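Local coordinates for protein S-adenosylmethionine:tRNA ribosyltransferase-isomerase (PDB 1WDI) that probably transfers and isomerizes the ribose moiety of S-adenosylmethionine onto preQ1-modified tRNA, giving epoxyqueuosine during queuosine biosynthesis, at residues Lys64-Ala68 / Gly212-Phe216; Phe206-His210 / Glu231-Pro236. The contacts are given in a common frame with arbitrary orientation. Residues are numbered along the deposited sequence.

Contact 1: residues Lys64-Ala68 / Gly212-Phe216; sequences KVIPA and GPGTF
A 3-10 turn packs here against an extended chain: residues 213-215, just past strand 203-211, sit beside the point where strand 57-73 is interrupted after Val65. The nearest CA pairs are Val65 with Gly212 at 4.9 Å and Ala68 with Gly214 at 4.5 Å, so both segments advance in the same sense. The proline-glycine turn ends the parallel pairing of strands 57-73 and 203-211, in which Ile66 hydrogen-bonds by its backbone to Val211; strand 57-73 runs on, Ala68 hydrogen-bonding to Leu84 of strand 79-84.

Ile66 (phi/psi -114/101, chi1 m, chi2 t) has the largest covered area. Its carbonyl accepts the single hydrogen bond between the segments, Gly214 N to Ile66 O at 2.6 Å with a bent N-H...O angle of 138°. Its CG2 lies 3.5 Å from Gly214 CA, and its CD1 3.8 Å from Thr215 CG2.

Gly214 (-62/-2) comes close, and a CB would not fit: its ideal position is 2.2 Å from Ile66 CG2 and 2.4 Å from Pro67 O. Instead its CA makes a CA-H...O contact of 3.3 Å to Pro67 O. Pro213 (-49/-40) starts the turn and meets Ala68, CB to CB at 3.4 Å. Gly212 (103/170) has a backbone that itself calls for glycine, and an ideal CB would also fall 2.9 Å from Val65 CG1 and 3.0 Å from Ile66 N.

Thr215 N hydrogen-bonds to Gly212 O (3.0 Å), and with chi1 at p the Thr215 OG1 adds a second bond to Gly212 O, at 2.7 Å.

Contact 2: residues Phe206-His210 / Glu231-Pro236; sequences FLTLH and EPYAIP
His210 (chi1 m, chi2 -45°) lays its imidazole obliquely over the neighbouring strand, its NE2 3.5 Å from Ala234 CB and its CB 3.9 Å from Pro232 CG; NE2 is buried with no polar partner in the model. The backbones beneath are extended and antiparallel: the strand axes approach to 4.5 Å, with 151° between their directions.

Thr208 and Ala234 form a hydrogen-bonded pair (CA-CA 4.9 Å), with Thr208 N to Ala234 O and Ala234 N to Thr208 O both at 2.7 Å. Leu209 and Tyr233 form the next, non-hydrogen-bonded pair (CA-CA 4.4 Å), followed by His210 N to Pro232 O at 2.9 Å.

Leu209 (t, p) and Tyr233 (chi1 p) share a face where helix 258-266 packs; Tyr233 OH hydrogen-bonds to Ser266 OG. Leu209 CD1 reaches Glu231 CG at 3.4 Å, and Leu207 CB lies 4.3 Å from both Ile235 CG1 and Pro236 CD. Pro236 is the N-cap of helix 237-248. With Leu207 and Leu209 joined by backbone hydrogen bonds to strand 57-73, and Glu231 and Tyr233 to strand 277-281, these are adjacent interior strands of a mixed beta sheet packed on one face by helix 258-266.

Both contacts use the chain around strand 203-211: contact 2 takes one edge of that strand, while contact 1 takes the turn that follows it, against the neighbour on its other edge, strand 57-73. They meet directly, with a probable hydrogen bond from Lys64 N to Leu209 O (2.9 Å) and with Ile66 CD1 packed 3.4 Å from His210 CG. Both are partly buried, but contact 2 has four buried and no exposed touching residues, whereas contact 1, with two buried and two exposed, lies closer to the surface. A regular backbone ladder with side-chain packing over 458 Å² in contact 2 contrasts with a glycine-permitted backbone approach over 274 Å² in contact 1.

Contact 1: residues Lys64-Ala68 / Gly212-Phe216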
ATOM      1  N   LYS A  64       8.519  -2.047  -2.991  1.00 40.84           N
ATOM      2  CA  LYS A  64       9.925  -2.244  -3.310  1.00 42.45           C
ATOM      3  C   LYS A  64      10.719  -1.813  -2.085  1.00 42.97           C
ATOM      4  O   LYS A  64      10.585  -0.683  -1.607  1.00 41.05           O
ATOM      5  CB  LYS A  64      10.332  -1.399  -4.516  1.00 45.01           C
ATOM      6  CG  LYS A  64      11.802  -1.504  -4.886  1.00 49.46           C
ATOM      7  CD  LYS A  64      12.139  -0.564  -6.033  1.00 52.01           C
ATOM      8  CE  LYS A  64      13.610  -0.637  -6.404  1.00 53.91           C
ATOM      9  NZ  LYS A  64      13.931   0.278  -7.539  1.00 53.30           N
ATOM     10  N   VAL A  65      11.537  -2.723  -1.572  1.00 43.19           N
ATOM     11  CA  VAL A  65      12.330  -2.428  -0.394  1.00 44.12           C
ATOM     12  C   VAL A  65      13.547  -1.579  -0.723  1.00 44.87           C
ATOM     13  O   VAL A  65      14.249  -1.823  -1.705  1.00 44.73           O
ATOM     14  CB  VAL A  65      12.800  -3.728   0.303  1.00 44.75           C
ATOM     15  CG1 VAL A  65      13.653  -3.394   1.518  1.00 44.06           C
ATOM     16  CG2 VAL A  65      11.591  -4.555   0.719  1.00 45.01           C
ATOM     17  N   ILE A  66      13.776  -0.567   0.102  1.00 45.46           N
ATOM     18  CA  ILE A  66      14.922   0.315  -0.056  1.00 48.21           C
ATOM     19  C   ILE A  66      15.822   0.089   1.158  1.00 48.69           C
ATOM     20  O   ILE A  66      15.538   0.579   2.250  1.00 48.20           O
ATOM     21  CB  ILE A  66      14.491   1.798  -0.119  1.00 49.18           C
ATOM     22  CG1 ILE A  66      13.714   2.053  -1.416  1.00 49.68           C
ATOM     23  CG2 ILE A  66      15.714   2.707  -0.039  1.00 48.39           C
ATOM     24  CD1 ILE A  66      13.304   3.495  -1.614  1.00 50.17           C
ATOM     25  N   PRO A  67      16.905  -0.686   0.983  1.00 50.15           N
ATOM     26  CA  PRO A  67      17.862  -0.998   2.050  1.00 50.96           C
ATOM     27  C   PRO A  67      18.502   0.242   2.669  1.00 52.06           C
ATOM     28  O   PRO A  67      18.397   1.342   2.131  1.00 51.72           O
ATOM     29  CB  PRO A  67      18.890  -1.879   1.345  1.00 50.82           C
ATOM     30  CG  PRO A  67      18.075  -2.569   0.300  1.00 52.04           C
ATOM     31  CD  PRO A  67      17.236  -1.435  -0.242  1.00 50.41           C
ATOM     32  N   ALA A  68      19.175   0.049   3.800  1.00 54.58           N
ATOM     33  CA  ALA A  68      19.835   1.147   4.497  1.00 55.72           C
ATOM     34  C   ALA A  68      21.351   0.979   4.496  1.00 56.25           C
ATOM     35  O   ALA A  68      21.870  -0.079   4.846  1.00 55.62           O
ATOM     36  CB  ALA A  68      19.327   1.235   5.927  1.00 55.98           C
ATOM     37  N   GLY A 212      10.875   0.024   3.601  1.00 41.18           N
ATOM     38  CA  GLY A 212      12.158  -0.418   4.117  1.00 43.24           C
ATOM     39  C   GLY A 212      12.947   0.658   4.835  1.00 44.84           C
ATOM     40  O   GLY A 212      12.588   1.833   4.782  1.00 44.31           O
ATOM     41  N   PRO A 213      14.046   0.279   5.511  1.00 47.03           N
ATOM     42  CA  PRO A 213      14.926   1.180   6.264  1.00 47.17           C
ATOM     43  C   PRO A 213      15.355   2.419   5.484  1.00 47.40           C
ATOM     44  O   PRO A 213      15.417   3.519   6.035  1.00 46.45           O
ATOM     45  CB  PRO A 213      16.112   0.285   6.612  1.00 48.76           C
ATOM     46  CG  PRO A 213      15.480  -1.059   6.755  1.00 49.35           C
ATOM     47  CD  PRO A 213      14.554  -1.103   5.564  1.00 47.18           C
ATOM     48  N   GLY A 214      15.650   2.232   4.203  1.00 47.69           N
ATOM     49  CA  GLY A 214      16.086   3.334   3.368  1.00 49.71           C
ATOM     50  C   GLY A 214      15.094   4.467   3.178  1.00 51.57           C
ATOM     51  O   GLY A 214      15.411   5.452   2.513  1.00 52.03           O
ATOM     52  N   THR A 215      13.898   4.345   3.748  1.00 52.92           N
ATOM     53  CA  THR A 215      12.892   5.392   3.608  1.00 55.93           C
ATOM     54  C   THR A 215      12.646   6.138   4.916  1.00 58.46           C
ATOM     55  O   THR A 215      12.134   7.258   4.908  1.00 59.08           O
ATOM     56  CB  THR A 215      11.538   4.820   3.110  1.00 54.91           C
ATOM     57  OG1 THR A 215      10.993   3.935   4.096  1.00 53.80           O
ATOM     58  CG2 THR A 215      11.728   4.060   1.803  1.00 54.13           C
ATOM     59  N   PHE A 216      13.011   5.517   6.035  1.00 61.13           N
ATOM     60  CA  PHE A 216      12.824   6.123   7.352  1.00 63.99           C
ATOM     61  C   PHE A 216      13.263   7.583   7.393  1.00 65.52           C
ATOM     62  O   PHE A 216      14.207   7.981   6.709  1.00 65.70           O
ATOM     63  CB  PHE A 216      13.592   5.333   8.417  1.00 64.59           C
ATOM     64  CG  PHE A 216      12.956   4.019   8.777  1.00 65.79           C
ATOM     65  CD1 PHE A 216      12.680   3.069   7.799  1.00 67.07           C
ATOM     66  CD2 PHE A 216      12.642   3.727  10.100  1.00 66.47           C
ATOM     67  CE1 PHE A 216      12.101   1.845   8.133  1.00 67.44           C
ATOM     68  CE2 PHE A 216      12.063   2.507  10.447  1.00 66.83           C
ATOM     69  CZ  PHE A 216      11.792   1.565   9.461  1.00 67.56           C
TER

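Contact 2: residues Phe206-His210 / Glu231-Pro236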
ATOM      1  N   PHE A 206       1.566  -1.616 -12.824  1.00 23.72           N
ATOM      2  CA  PHE A 206       2.079  -1.555 -11.460  1.00 22.19           C
ATOM      3  C   PHE A 206       2.991  -0.362 -11.150  1.00 23.48           C
ATOM      4  O   PHE A 206       3.988  -0.127 -11.845  1.00 20.98           O
ATOM      5  CB  PHE A 206       2.853  -2.840 -11.129  1.00 24.36           C
ATOM      6  CG  PHE A 206       2.037  -4.105 -11.255  1.00 26.55           C
ATOM      7  CD1 PHE A 206       1.669  -4.597 -12.506  1.00 26.63           C
ATOM      8  CD2 PHE A 206       1.652  -4.811 -10.122  1.00 25.04           C
ATOM      9  CE1 PHE A 206       0.932  -5.775 -12.624  1.00 27.68           C
ATOM     10  CE2 PHE A 206       0.913  -5.992 -10.226  1.00 27.50           C
ATOM     11  CZ  PHE A 206       0.552  -6.474 -11.481  1.00 26.90           C
ATOM     12  N   LEU A 207       2.647   0.398 -10.114  1.00 21.13           N
ATOM     13  CA  LEU A 207       3.503   1.502  -9.696  1.00 22.60           C
ATOM     14  C   LEU A 207       4.226   0.979  -8.455  1.00 24.86           C
ATOM     15  O   LEU A 207       3.871  -0.079  -7.920  1.00 23.79           O
ATOM     16  CB  LEU A 207       2.695   2.768  -9.382  1.00 21.91           C
ATOM     17  CG  LEU A 207       1.491   2.730  -8.439  1.00 20.94           C
ATOM     18  CD1 LEU A 207       1.942   2.632  -6.991  1.00 23.05           C
ATOM     19  CD2 LEU A 207       0.680   3.997  -8.656  1.00 22.12           C
ATOM     20  N   THR A 208       5.229   1.712  -7.992  1.00 25.79           N
ATOM     21  CA  THR A 208       6.016   1.266  -6.851  1.00 28.98           C
ATOM     22  C   THR A 208       5.883   2.069  -5.565  1.00 30.08           C
ATOM     23  O   THR A 208       5.987   3.291  -5.570  1.00 32.12           O
ATOM     24  CB  THR A 208       7.518   1.245  -7.217  1.00 29.91           C
ATOM     25  OG1 THR A 208       7.708   0.522  -8.439  1.00 33.17           O
ATOM     26  CG2 THR A 208       8.320   0.591  -6.118  1.00 30.36           C
ATOM     27  N   LEU A 209       5.661   1.368  -4.460  1.00 30.85           N
ATOM     28  CA  LEU A 209       5.591   2.006  -3.154  1.00 32.48           C
ATOM     29  C   LEU A 209       6.944   1.698  -2.509  1.00 31.89           C
ATOM     30  O   LEU A 209       7.315   0.533  -2.383  1.00 32.53           O
ATOM     31  CB  LEU A 209       4.474   1.401  -2.294  1.00 32.24           C
ATOM     32  CG  LEU A 209       4.486   1.868  -0.833  1.00 34.17           C
ATOM     33  CD1 LEU A 209       4.226   3.369  -0.773  1.00 35.28           C
ATOM     34  CD2 LEU A 209       3.443   1.114  -0.026  1.00 35.88           C
ATOM     35  N   HIS A 210       7.691   2.728  -2.127  1.00 32.09           N
ATOM     36  CA  HIS A 210       8.990   2.498  -1.496  1.00 33.70           C
ATOM     37  C   HIS A 210       8.820   2.198  -0.012  1.00 33.37           C
ATOM     38  O   HIS A 210       8.151   2.942   0.699  1.00 34.22           O
ATOM     39  CB  HIS A 210       9.906   3.719  -1.654  1.00 33.54           C
ATOM     40  CG  HIS A 210      10.283   4.016  -3.071  1.00 34.40           C
ATOM     41  ND1 HIS A 210      10.688   3.040  -3.955  1.00 36.11           N
ATOM     42  CD2 HIS A 210      10.351   5.187  -3.747  1.00 35.24           C
ATOM     43  CE1 HIS A 210      10.991   3.595  -5.115  1.00 35.08           C
ATOM     44  NE2 HIS A 210      10.796   4.898  -5.015  1.00 36.95           N
ATOM     45  N   GLU A 231       4.086   9.128   2.046  1.00 47.32           N
ATOM     46  CA  GLU A 231       4.163   7.930   1.221  1.00 42.96           C
ATOM     47  C   GLU A 231       5.090   8.136   0.025  1.00 39.29           C
ATOM     48  O   GLU A 231       4.744   8.845  -0.920  1.00 36.02           O
ATOM     49  CB  GLU A 231       2.763   7.545   0.726  1.00 44.17           C
ATOM     50  CG  GLU A 231       2.720   6.329  -0.195  1.00 44.04           C
ATOM     51  CD  GLU A 231       1.320   6.039  -0.723  1.00 46.02           C
ATOM     52  OE1 GLU A 231       0.388   5.912   0.100  1.00 45.68           O
ATOM     53  OE2 GLU A 231       1.152   5.934  -1.959  1.00 43.09           O
ATOM     54  N   PRO A 232       6.289   7.535   0.064  1.00 37.06           N
ATOM     55  CA  PRO A 232       7.249   7.661  -1.036  1.00 34.67           C
ATOM     56  C   PRO A 232       6.911   6.608  -2.089  1.00 31.77           C
ATOM     57  O   PRO A 232       6.713   5.443  -1.762  1.00 32.93           O
ATOM     58  CB  PRO A 232       8.587   7.409  -0.349  1.00 35.47           C
ATOM     59  CG  PRO A 232       8.229   6.368   0.672  1.00 38.08           C
ATOM     60  CD  PRO A 232       6.906   6.876   1.232  1.00 38.10           C
ATOM     61  N   TYR A 233       6.846   7.016  -3.352  1.00 28.32           N
ATOM     62  CA  TYR A 233       6.495   6.086  -4.421  1.00 26.48           C
ATOM     63  C   TYR A 233       7.216   6.409  -5.720  1.00 27.06           C
ATOM     64  O   TYR A 233       7.841   7.458  -5.860  1.00 24.85           O
ATOM     65  CB  TYR A 233       4.986   6.154  -4.677  1.00 24.94           C
ATOM     66  CG  TYR A 233       4.546   7.527  -5.137  1.00 22.83           C
ATOM     67  CD1 TYR A 233       4.686   7.919  -6.471  1.00 23.58           C
ATOM     68  CD2 TYR A 233       4.057   8.462  -4.224  1.00 22.64           C
ATOM     69  CE1 TYR A 233       4.354   9.212  -6.885  1.00 23.08           C
ATOM     70  CE2 TYR A 233       3.721   9.750  -4.622  1.00 21.41           C
ATOM     71  CZ  TYR A 233       3.872  10.121  -5.954  1.00 23.68           C
ATOM     72  OH  TYR A 233       3.537  11.398  -6.348  1.00 21.76           O
ATOM     73  N   ALA A 234       7.104   5.500  -6.678  1.00 26.31           N
ATOM     74  CA  ALA A 234       7.714   5.696  -7.982  1.00 26.94           C
ATOM     75  C   ALA A 234       6.748   5.182  -9.032  1.00 25.18           C
ATOM     76  O   ALA A 234       6.204   4.087  -8.903  1.00 25.83           O
ATOM     77  CB  ALA A 234       9.047   4.951  -8.073  1.00 26.36           C
ATOM     78  N   ILE A 235       6.516   5.987 -10.059  1.00 25.54           N
ATOM     79  CA  ILE A 235       5.627   5.588 -11.134  1.00 24.81           C
ATOM     80  C   ILE A 235       6.436   5.365 -12.407  1.00 25.49           C
ATOM     81  O   ILE A 235       7.013   6.301 -12.958  1.00 25.19           O
ATOM     82  CB  ILE A 235       4.558   6.656 -11.408  1.00 25.47           C
ATOM     83  CG1 ILE A 235       3.718   6.889 -10.147  1.00 25.75           C
ATOM     84  CG2 ILE A 235       3.683   6.212 -12.575  1.00 25.59           C
ATOM     85  CD1 ILE A 235       2.624   7.895 -10.331  1.00 27.46           C
ATOM     86  N   PRO A 236       6.494   4.112 -12.881  1.00 24.94           N
ATOM     87  CA  PRO A 236       7.233   3.771 -14.099  1.00 23.88           C
ATOM     88  C   PRO A 236       6.732   4.585 -15.285  1.00 24.93           C
ATOM     89  O   PRO A 236       5.546   4.928 -15.365  1.00 23.55           O
ATOM     90  CB  PRO A 236       6.946   2.278 -14.269  1.00 24.23           C
ATOM     91  CG  PRO A 236       6.803   1.806 -12.855  1.00 23.89           C
ATOM     92  CD  PRO A 236       5.950   2.899 -12.243  1.00 23.79           C
TER